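PDB 3N3Y: thymidylate synthase thyX from Helicobacter pylori, which probably catalyses the reductive methylation of dUMP to dTMP, taking the methyl group from methylenetetrahydrofolate and reducing power from NADPH through its FAD cofactor. Local coordinates for residues Met9-Leu19 / Ala197-Tyr208. Sequence-based numbering, arbitrary orientation.
With UMP (2'-deoxyuridine 5'-monophosphate), chain E.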
ATOM      1  N   MET A   9      10.451  21.828 -16.263  1.00 47.57           N
ATOM      2  CA  MET A   9       9.549  21.885 -15.106  1.00 48.12           C
ATOM      3  C   MET A   9      10.353  22.121 -13.816  1.00 43.42           C
ATOM      4  O   MET A   9      11.475  21.644 -13.690  1.00 45.19           O
ATOM      5  CB  MET A   9       8.625  20.650 -15.017  1.00 43.94           C
ATOM      6  CG  MET A   9       9.097  19.499 -14.140  1.00 36.77           C
ATOM      7  SD  MET A   9      10.209  18.330 -14.965  1.00 50.23           S
ATOM      8  CE  MET A   9       9.112  17.527 -16.135  1.00 37.74           C
ATOM      9  N   GLU A  10       9.788  22.888 -12.888  1.00 37.60           N
ATOM     10  CA  GLU A  10      10.482  23.267 -11.651  1.00 42.45           C
ATOM     11  C   GLU A  10      10.177  22.332 -10.465  1.00 40.98           C
ATOM     12  O   GLU A  10       9.023  22.198 -10.038  1.00 37.58           O
ATOM     13  CB  GLU A  10      10.152  24.726 -11.284  1.00 46.60           C
ATOM     14  CG  GLU A  10      10.588  25.746 -12.359  1.00 59.92           C
ATOM     15  CD  GLU A  10       9.865  27.099 -12.280  1.00 76.24           C
ATOM     16  OE1 GLU A  10       9.046  27.313 -11.355  1.00 72.77           O
ATOM     17  OE2 GLU A  10      10.123  27.954 -13.162  1.00 80.22           O
ATOM     18  N   VAL A  11      11.219  21.691  -9.938  1.00 39.83           N
ATOM     19  CA  VAL A  11      11.092  20.830  -8.763  1.00 36.41           C
ATOM     20  C   VAL A  11      11.885  21.341  -7.561  1.00 40.47           C
ATOM     21  O   VAL A  11      13.100  21.499  -7.642  1.00 41.48           O
ATOM     22  CB  VAL A  11      11.590  19.417  -9.046  1.00 34.57           C
ATOM     23  CG1 VAL A  11      11.395  18.551  -7.817  1.00 34.51           C
ATOM     24  CG2 VAL A  11      10.875  18.825 -10.222  1.00 34.03           C
ATOM     25  N   ILE A  12      11.190  21.573  -6.448  1.00 38.50           N
ATOM     26  CA  ILE A  12      11.810  21.953  -5.179  1.00 40.40           C
ATOM     27  C   ILE A  12      11.649  20.838  -4.151  1.00 38.92           C
ATOM     28  O   ILE A  12      10.547  20.309  -3.967  1.00 37.45           O
ATOM     29  CB  ILE A  12      11.132  23.201  -4.548  1.00 39.61           C
ATOM     30  CG1 ILE A  12      11.022  24.353  -5.545  1.00 42.50           C
ATOM     31  CG2 ILE A  12      11.903  23.646  -3.308  1.00 44.44           C
ATOM     32  CD1 ILE A  12      12.347  24.865  -6.016  1.00 45.52           C
ATOM     33  N   CYS A  13      12.731  20.484  -3.471  1.00 36.90           N
ATOM     34  CA  CYS A  13      12.608  19.643  -2.285  1.00 35.46           C
ATOM     35  C   CYS A  13      12.434  20.539  -1.067  1.00 42.50           C
ATOM     36  O   CYS A  13      13.363  21.240  -0.680  1.00 46.90           O
ATOM     37  CB  CYS A  13      13.817  18.735  -2.109  1.00 36.35           C
ATOM     38  SG  CYS A  13      13.662  17.628  -0.674  1.00 39.04           S
ATOM     39  N   LYS A  14      11.239  20.527  -0.480  1.00 35.02           N
ATOM     40  CA  LYS A  14      10.897  21.453   0.586  1.00 34.63           C
ATOM     41  C   LYS A  14      11.241  20.906   1.981  1.00 39.69           C
ATOM     42  O   LYS A  14      11.445  21.661   2.928  1.00 37.90           O
ATOM     43  CB  LYS A  14       9.408  21.800   0.509  1.00 36.00           C
ATOM     44  CG  LYS A  14       8.935  22.077  -0.898  1.00 43.01           C
ATOM     45  CD  LYS A  14       7.596  22.770  -0.886  1.00 48.84           C
ATOM     46  CE  LYS A  14       6.533  21.903  -0.226  1.00 45.18           C
ATOM     47  NZ  LYS A  14       5.172  22.486  -0.447  1.00 49.61           N
ATOM     48  N   HIS A  15      11.282  19.592   2.115  1.00 37.53           N
ATOM     49  CA  HIS A  15      11.689  19.003   3.375  1.00 33.56           C
ATOM     50  C   HIS A  15      12.157  17.592   3.167  1.00 31.69           C
ATOM     51  O   HIS A  15      11.652  16.884   2.303  1.00 29.46           O
ATOM     52  CB  HIS A  15      10.560  19.030   4.406  1.00 36.47           C
ATOM     53  CG  HIS A  15      11.032  18.741   5.793  1.00 39.70           C
ATOM     54  ND1 HIS A  15      11.580  19.711   6.603  1.00 38.04           N
ATOM     55  CD2 HIS A  15      11.095  17.581   6.493  1.00 36.60           C
ATOM     56  CE1 HIS A  15      11.934  19.168   7.755  1.00 38.34           C
ATOM     57  NE2 HIS A  15      11.655  17.877   7.711  1.00 37.95           N
ATOM     58  N   TYR A  16      13.147  17.192   3.952  1.00 31.44           N
ATOM     59  CA  TYR A  16      13.640  15.824   3.892  1.00 33.30           C
ATOM     60  C   TYR A  16      14.024  15.328   5.272  1.00 36.41           C
ATOM     61  O   TYR A  16      14.155  16.103   6.220  1.00 36.23           O
ATOM     62  CB  TYR A  16      14.823  15.704   2.937  1.00 33.17           C
ATOM     63  CG  TYR A  16      16.000  16.576   3.314  1.00 40.05           C
ATOM     64  CD1 TYR A  16      16.999  16.107   4.157  1.00 40.74           C
ATOM     65  CD2 TYR A  16      16.107  17.877   2.827  1.00 41.05           C
ATOM     66  CE1 TYR A  16      18.085  16.914   4.500  1.00 43.36           C
ATOM     67  CE2 TYR A  16      17.180  18.689   3.159  1.00 40.94           C
ATOM     68  CZ  TYR A  16      18.167  18.207   3.993  1.00 47.24           C
ATOM     69  OH  TYR A  16      19.229  19.024   4.319  1.00 46.72           O
ATOM     70  N   THR A  17      14.196  14.018   5.361  1.00 39.71           N
ATOM     71  CA  THR A  17      14.502  13.346   6.605  1.00 34.63           C
ATOM     72  C   THR A  17      16.012  13.241   6.754  1.00 38.88           C
ATOM     73  O   THR A  17      16.692  12.719   5.864  1.00 39.73           O
ATOM     74  CB  THR A  17      13.894  11.924   6.633  1.00 33.50           C
ATOM     75  OG1 THR A  17      12.464  12.005   6.595  1.00 36.64           O
ATOM     76  CG2 THR A  17      14.295  11.203   7.900  1.00 34.34           C
ATOM     77  N   PRO A  18      16.544  13.739   7.880  1.00 39.16           N
ATOM     78  CA  PRO A  18      17.981  13.622   8.153  1.00 38.52           C
ATOM     79  C   PRO A  18      18.407  12.181   7.941  1.00 36.27           C
ATOM     80  O   PRO A  18      17.663  11.288   8.338  1.00 37.28           O
ATOM     81  CB  PRO A  18      18.089  13.994   9.637  1.00 37.97           C
ATOM     82  CG  PRO A  18      16.927  14.870   9.901  1.00 43.90           C
ATOM     83  CD  PRO A  18      15.814  14.410   8.974  1.00 40.29           C
ATOM     84  N   LEU A  19      19.556  11.962   7.309  1.00 31.80           N
ATOM     85  CA  LEU A  19      20.078  10.611   7.067  1.00 39.30           C
ATOM     86  C   LEU A  19      20.232   9.736   8.321  1.00 40.45           C
ATOM     87  O   LEU A  19      20.109   8.516   8.255  1.00 41.93           O
ATOM     88  CB  LEU A  19      21.446  10.680   6.378  1.00 40.05           C
ATOM     89  CG  LEU A  19      21.541  10.691   4.857  1.00 43.76           C
ATOM     90  CD1 LEU A  19      23.006  10.688   4.451  1.00 43.96           C
ATOM     91  CD2 LEU A  19      20.825   9.496   4.261  1.00 41.25           C
ATOM     92  N   ALA A 197      14.983  15.977 -12.806  1.00 30.61           N
ATOM     93  CA  ALA A 197      14.675  17.139 -11.984  1.00 32.73           C
ATOM     94  C   ALA A 197      14.476  16.792 -10.488  1.00 35.33           C
ATOM     95  O   ALA A 197      14.780  17.604  -9.609  1.00 35.47           O
ATOM     96  CB  ALA A 197      13.466  17.877 -12.547  1.00 30.46           C
ATOM     97  N   LEU A 198      13.969  15.591 -10.204  1.00 32.11           N
ATOM     98  CA  LEU A 198      13.728  15.172  -8.818  1.00 34.81           C
ATOM     99  C   LEU A 198      15.060  14.830  -8.149  1.00 34.13           C
ATOM    100  O   LEU A 198      15.297  15.192  -7.009  1.00 33.23           O
ATOM    101  CB  LEU A 198      12.777  13.961  -8.735  1.00 32.12           C
ATOM    102  CG  LEU A 198      11.252  14.075  -8.959  1.00 36.92           C
ATOM    103  CD1 LEU A 198      10.625  12.690  -9.198  1.00 28.29           C
ATOM    104  CD2 LEU A 198      10.535  14.793  -7.798  1.00 29.39           C
ATOM    105  N   PHE A 199      15.909  14.112  -8.871  1.00 32.50           N
ATOM    106  CA  PHE A 199      17.246  13.824  -8.403  1.00 39.05           C
ATOM    107  C   PHE A 199      17.962  15.115  -8.053  1.00 42.46           C
ATOM    108  O   PHE A 199      18.527  15.254  -6.967  1.00 40.77           O
ATOM    109  CB  PHE A 199      18.046  13.112  -9.474  1.00 40.44           C
ATOM    110  CG  PHE A 199      19.454  12.839  -9.072  1.00 44.51           C
ATOM    111  CD1 PHE A 199      19.751  11.777  -8.221  1.00 47.60           C
ATOM    112  CD2 PHE A 199      20.489  13.639  -9.529  1.00 48.36           C
ATOM    113  CE1 PHE A 199      21.063  11.509  -7.833  1.00 52.09           C
ATOM    114  CE2 PHE A 199      21.810  13.380  -9.155  1.00 52.80           C
ATOM    115  CZ  PHE A 199      22.096  12.315  -8.303  1.00 54.94           C
ATOM    116  N   ASP A 200      17.927  16.073  -8.971  1.00 35.29           N
ATOM    117  CA  ASP A 200      18.657  17.311  -8.754  1.00 37.71           C
ATOM    118  C   ASP A 200      18.103  18.134  -7.593  1.00 40.16           C
ATOM    119  O   ASP A 200      18.833  18.954  -7.024  1.00 37.99           O
ATOM    120  CB  ASP A 200      18.722  18.152 -10.034  1.00 41.49           C
ATOM    121  CG  ASP A 200      19.472  17.449 -11.158  1.00 47.82           C
ATOM    122  OD1 ASP A 200      20.134  16.416 -10.888  1.00 47.15           O
ATOM    123  OD2 ASP A 200      19.399  17.933 -12.314  1.00 51.72           O
ATOM    124  N   ALA A 201      16.829  17.929  -7.242  1.00 35.56           N
ATOM    125  CA  ALA A 201      16.229  18.671  -6.120  1.00 35.62           C
ATOM    126  C   ALA A 201      16.643  18.099  -4.762  1.00 33.48           C
ATOM    127  O   ALA A 201      16.495  18.750  -3.733  1.00 34.86           O
ATOM    128  CB  ALA A 201      14.705  18.720  -6.231  1.00 30.62           C
ATOM    129  N   LEU A 202      17.146  16.872  -4.760  1.00 31.77           N
ATOM    130  CA  LEU A 202      17.538  16.236  -3.507  1.00 37.06           C
ATOM    131  C   LEU A 202      18.691  16.998  -2.861  1.00 37.82           C
ATOM    132  O   LEU A 202      19.510  17.598  -3.567  1.00 40.90           O
ATOM    133  CB  LEU A 202      17.947  14.784  -3.745  1.00 34.55           C
ATOM    134  CG  LEU A 202      16.851  13.805  -4.163  1.00 36.12           C
ATOM    135  CD1 LEU A 202      17.468  12.476  -4.582  1.00 32.55           C
ATOM    136  CD2 LEU A 202      15.843  13.615  -3.027  1.00 31.84           C
ATOM    137  N   PRO A 203      18.769  16.968  -1.520  1.00 43.88           N
ATOM    138  CA  PRO A 203      19.964  17.517  -0.867  1.00 43.30           C
ATOM    139  C   PRO A 203      21.171  16.728  -1.361  1.00 37.54           C
ATOM    140  O   PRO A 203      21.055  15.515  -1.501  1.00 37.53           O
ATOM    141  CB  PRO A 203      19.737  17.210   0.621  1.00 45.01           C
ATOM    142  CG  PRO A 203      18.325  16.699   0.741  1.00 41.54           C
ATOM    143  CD  PRO A 203      17.952  16.157  -0.598  1.00 40.86           C
ATOM    144  N   GLY A 204      22.287  17.398  -1.648  1.00 39.68           N
ATOM    145  CA  GLY A 204      23.481  16.715  -2.124  1.00 40.98           C
ATOM    146  C   GLY A 204      23.926  15.573  -1.218  1.00 37.41           C
ATOM    147  O   GLY A 204      24.430  14.551  -1.688  1.00 38.78           O
ATOM    148  N   GLU A 205      23.725  15.746   0.086  1.00 37.67           N
ATOM    149  CA  GLU A 205      24.157  14.750   1.066  1.00 42.71           C
ATOM    150  C   GLU A 205      23.399  13.421   0.947  1.00 45.93           C
ATOM    151  O   GLU A 205      23.927  12.374   1.331  1.00 45.41           O
ATOM    152  CB  GLU A 205      24.085  15.316   2.490  1.00 45.37           C
ATOM    153  CG  GLU A 205      23.349  14.428   3.494  1.00 51.27           C
ATOM    154  CD  GLU A 205      24.187  14.111   4.740  1.00 65.33           C
ATOM    155  OE1 GLU A 205      23.633  14.159   5.871  1.00 64.01           O
ATOM    156  OE2 GLU A 205      25.398  13.812   4.585  1.00 66.03           O
ATOM    157  N   HIS A 206      22.177  13.462   0.398  1.00 39.92           N
ATOM    158  CA  HIS A 206      21.393  12.240   0.164  1.00 40.43           C
ATOM    159  C   HIS A 206      21.576  11.666  -1.250  1.00 38.66           C
ATOM    160  O   HIS A 206      21.197  10.526  -1.521  1.00 29.99           O
ATOM    161  CB  HIS A 206      19.898  12.493   0.366  1.00 38.23           C
ATOM    162  CG  HIS A 206      19.479  12.714   1.787  1.00 39.66           C
ATOM    163  ND1 HIS A 206      20.101  13.618   2.623  1.00 40.31           N
ATOM    164  CD2 HIS A 206      18.445  12.198   2.496  1.00 36.50           C
ATOM    165  CE1 HIS A 206      19.484  13.633   3.792  1.00 39.24           C
ATOM    166  NE2 HIS A 206      18.476  12.780   3.741  1.00 40.99           N
ATOM    167  N   GLN A 207      22.129  12.457  -2.165  1.00 38.51           N
ATOM    168  CA  GLN A 207      22.112  12.046  -3.569  1.00 38.32           C
ATOM    169  C   GLN A 207      22.861  10.749  -3.876  1.00 41.59           C
ATOM    170  O   GLN A 207      22.581  10.102  -4.877  1.00 42.23           O
ATOM    171  CB  GLN A 207      22.550  13.182  -4.493  1.00 45.49           C
ATOM    172  CG  GLN A 207      21.435  14.176  -4.810  1.00 40.63           C
ATOM    173  CD  GLN A 207      21.884  15.241  -5.785  1.00 49.33           C
ATOM    174  OE1 GLN A 207      22.929  15.109  -6.420  1.00 54.45           O
ATOM    175  NE2 GLN A 207      21.098  16.303  -5.912  1.00 44.25           N
ATOM    176  N   TYR A 208      23.779  10.338  -3.005  1.00 43.12           N
ATOM    177  CA  TYR A 208      24.535   9.108  -3.261  1.00 44.08           C
ATOM    178  C   TYR A 208      23.692   7.839  -3.178  1.00 43.91           C
ATOM    179  O   TYR A 208      24.062   6.804  -3.730  1.00 43.76           O
ATOM    180  CB  TYR A 208      25.723   8.992  -2.313  1.00 42.78           C
ATOM    181  CG  TYR A 208      25.331   8.694  -0.892  1.00 44.65           C
ATOM    182  CD1 TYR A 208      24.704   9.662  -0.115  1.00 42.21           C
ATOM    183  CD2 TYR A 208      25.599   7.453  -0.319  1.00 42.97           C
ATOM    184  CE1 TYR A 208      24.349   9.403   1.186  1.00 45.38           C
ATOM    185  CE2 TYR A 208      25.250   7.184   0.987  1.00 44.25           C
ATOM    186  CZ  TYR A 208      24.622   8.166   1.734  1.00 47.69           C
ATOM    187  OH  TYR A 208      24.259   7.928   3.034  1.00 45.10           O
TER
HETATM  188  N1  UMP E 305      16.082  20.755   5.942  1.00 50.04           N
HETATM  189  C2  UMP E 305      15.294  19.619   6.010  1.00 43.31           C
HETATM  190  N3  UMP E 305      15.673  18.561   6.810  1.00 45.37           N
HETATM  191  C4  UMP E 305      16.841  18.643   7.527  1.00 41.85           C
HETATM  192  C5  UMP E 305      17.635  19.780   7.461  1.00 41.79           C
HETATM  193  C6  UMP E 305      17.244  20.845   6.658  1.00 49.28           C
HETATM  194  O2  UMP E 305      14.247  19.560   5.363  1.00 38.47           O
HETATM  195  O4  UMP E 305      17.168  17.695   8.221  1.00 48.66           O
HETATM  196  C1' UMP E 305      15.628  21.853   5.074  1.00 46.30           C
HETATM  197  C2' UMP E 305      15.186  23.058   5.877  1.00 46.67           C
HETATM  198  C3' UMP E 305      15.456  24.184   4.896  1.00 59.68           C
HETATM  199  C4' UMP E 305      16.500  23.654   3.913  1.00 56.44           C
HETATM  200  O3' UMP E 305      14.264  24.485   4.216  1.00 60.64           O
HETATM  201  O4' UMP E 305      16.628  22.266   4.163  1.00 53.52           O
HETATM  202  C5' UMP E 305      17.848  24.330   4.132  1.00 53.28           C
HETATM  203  O5' UMP E 305      18.267  24.106   5.463  1.00 58.23           O
HETATM  204  P   UMP E 305      19.776  24.423   5.943  1.00 57.31           P
HETATM  205  OP1 UMP E 305      19.999  23.741   7.274  1.00 50.80           O
HETATM  206  OP2 UMP E 305      19.889  25.919   6.115  1.00 47.74           O
HETATM  207  OP3 UMP E 305      20.737  23.911   4.934  1.00 52.54           O
HETATM  208  O   HOH W   1      20.794  14.705   6.294  1.00 30.58           O
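Thr17 and His206 make the one direct hydrogen bond between residues 9-19 and 197-208. His206 NE2 gives its hydrogen to Thr17 O over 2.8 Å; the N-H...O angle of 165° and an acceptor lying in the plane of the imidazole show a nearly straight bond made at the ring's edge. This bond is consistent with a fixed ring rotation. Leu19 CG rests over the centre of one face, 3.8 Å from the centroid, a CH-pi contact, while the edge of Tyr16 turns toward the imidazole in an offset edge-to-face pair, planes at 73° and centroids 4.9 Å apart.

Tyr16 has CG between its backbone N and carbonyl carbon (chi1 59°), which lays the phenol between two layers: Pro203 CG over one face and the uracil of dUMP over the opposite one. The nucleotide is also read by the backbone, Tyr16 N donating to UMP O2 (3.0 Å) and UMP N3 donating to Tyr16 O (2.9 Å).

Earlier in the chain the packing is plain and apolar. Strand 10-16, the outermost strand of this chain's antiparallel sheet on that side, beside strand 64-73, passes the helical turn 197-201 with 7.4 Å between the axes of the two short segments, a closeness that fits the small side chains of Ala197 and Ala201. Val11 divides its branches, CG2 meeting Ala197 CB at 3.6 Å and CG1 reaching Ala201 and Leu198.

Looser is the margin at Glu205, an exposed residue whose carboxylate lies beside Leu19 CD1 and whose OE1 accepts from a water that in turn accepts from Leu19 N. The chemistry suggests a second-shell role for residues 197-208: Pro203 and His206 probably back the tyrosine and the adjoining backbone that hold the pyrimidine.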